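GNAT family acetyltransferase (PDB 6C30) probably transfers an acetyl group from acetyl-coenzyme A to an amino group of its substrate. Local coordinates at residues I92-E97 against G128-A133. Residues are numbered along the deposited sequence; the frame is centred on the assembly and turned at random.
Sequences IELDGE and GGIATA
Ile130, in the first turn of helix 130-143, reaches the end of strand 88-94 with two methyl groups, one for Ile92 and one for Leu94. Its branch methyl CG2 meets CG2 of Ile92 at 3.7 Å, while its longer arm ends with CD1 4.0 Å from CD2 of Leu94. The two strand residues, two apart in sequence, both point their CB atoms at the helix, whereas Glu93 between them turns the other way and forms a salt bridge with Arg30. In both isoleucines CG2 lies opposite the backbone N across the CA–CB bond, which brings the two branch methyls together. The CG1 arm of Ile130 is extended (chi2 173°) and carries CD1 on to Leu94; the two side chains cross at about a right angle. No hydrogen bond spans the two segments; the contact consists of aliphatic carbon, and all three residues are buried. In the GNAT fold this is where the helix following strand 114-121 lies against the central sheet. Val121 of that strand touches both Ile92 and Ile130, and Arg125, in the connection leading to the helix, packs on Leu94 and Ile130. The segment Gly128-Gly129-Ile130-Ala131 fits the end of the glycine-rich motif that, in relatives, binds the pyrophosphate of acetyl-coenzyme A; here the enzyme is in its apo form. Gly129 is the N-cap residue, with a positive phi of 91° that suits glycine, and its O accepts the bond from Ala133 N (3.1 Å) in the opening helical turn. On the strand side, a type I' turn from Leu94 to Glu97 follows directly, closed by Leu94 N to Glu97 O and Glu97 N to Leu94 O, both 2.9 Å. At its corner, Asp95 forms a salt bridge with Arg35 of the second subunit.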
# COMPACT_ATOMS: atom_id res chain seq x y z
N ILE A 92 3.90 -6.23 -7.34
CA ILE A 92 4.92 -5.23 -7.01
C ILE A 92 4.31 -3.86 -7.21
O ILE A 92 3.82 -3.53 -8.29
CB ILE A 92 6.17 -5.37 -7.90
CG1 ILE A 92 6.73 -6.79 -7.88
CG2 ILE A 92 7.23 -4.33 -7.48
CD1 ILE A 92 7.77 -7.05 -8.96
N GLU A 93 4.31 -3.06 -6.14
CA GLU A 93 3.85 -1.68 -6.20
C GLU A 93 5.02 -0.71 -6.22
O GLU A 93 5.98 -0.88 -5.47
CB GLU A 93 2.95 -1.33 -5.01
CG GLU A 93 1.59 -2.02 -5.04
CD GLU A 93 0.64 -1.50 -3.99
OE1 GLU A 93 1.09 -0.78 -3.06
OE2 GLU A 93 -0.56 -1.81 -4.08
N LEU A 94 4.92 0.30 -7.08
CA LEU A 94 5.78 1.48 -7.02
C LEU A 94 4.88 2.67 -6.74
O LEU A 94 3.98 2.97 -7.53
CB LEU A 94 6.54 1.67 -8.32
CG LEU A 94 7.38 2.95 -8.38
CD1 LEU A 94 8.56 2.88 -7.42
CD2 LEU A 94 7.83 3.21 -9.81
N ASP A 95 5.11 3.32 -5.60
CA ASP A 95 4.28 4.46 -5.17
C ASP A 95 2.79 4.09 -5.28
O ASP A 95 1.95 4.87 -5.74
CB ASP A 95 4.62 5.71 -5.99
CG ASP A 95 6.09 6.10 -5.86
OD1 ASP A 95 6.65 5.93 -4.76
OD2 ASP A 95 6.68 6.56 -6.87
N GLY A 96 2.48 2.88 -4.83
CA GLY A 96 1.12 2.39 -4.76
C GLY A 96 0.55 1.81 -6.05
O GLY A 96 -0.56 1.28 -6.03
N GLU A 97 1.28 1.92 -7.16
CA GLU A 97 0.79 1.48 -8.46
C GLU A 97 1.32 0.11 -8.83
O GLU A 97 2.49 -0.18 -8.66
CB GLU A 97 1.18 2.48 -9.55
CG GLU A 97 0.55 3.85 -9.38
CD GLU A 97 0.86 4.79 -10.54
OE1 GLU A 97 1.85 4.55 -11.26
OE2 GLU A 97 0.08 5.75 -10.73
N GLY A 128 15.99 -0.17 -12.66
CA GLY A 128 15.93 0.89 -11.67
C GLY A 128 15.88 0.39 -10.23
O GLY A 128 15.64 1.15 -9.31
N GLY A 129 16.12 -0.91 -10.04
CA GLY A 129 16.13 -1.49 -8.71
C GLY A 129 14.79 -2.03 -8.21
O GLY A 129 14.69 -2.48 -7.07
N ILE A 130 13.76 -1.99 -9.06
CA ILE A 130 12.46 -2.47 -8.61
C ILE A 130 12.46 -4.00 -8.50
O ILE A 130 12.01 -4.55 -7.49
CB ILE A 130 11.33 -1.99 -9.54
CG1 ILE A 130 11.21 -0.46 -9.47
CG2 ILE A 130 10.01 -2.65 -9.15
CD1 ILE A 130 10.22 0.12 -10.47
N ALA A 131 13.00 -4.68 -9.50
CA ALA A 131 13.03 -6.14 -9.45
C ALA A 131 13.93 -6.66 -8.34
O ALA A 131 13.58 -7.60 -7.64
CB ALA A 131 13.47 -6.71 -10.78
N THR A 132 15.10 -6.04 -8.15
CA THR A 132 15.97 -6.50 -7.07
C THR A 132 15.31 -6.26 -5.71
O THR A 132 15.39 -7.12 -4.83
CB THR A 132 17.35 -5.81 -7.11
OG1 THR A 132 17.17 -4.39 -7.13
CG2 THR A 132 18.13 -6.25 -8.34
N ALA A 133 14.62 -5.14 -5.55
CA ALA A 133 13.90 -4.89 -4.30
C ALA A 133 12.78 -5.89 -4.07
O ALA A 133 12.58 -6.37 -2.95
CB ALA A 133 13.34 -3.47 -4.28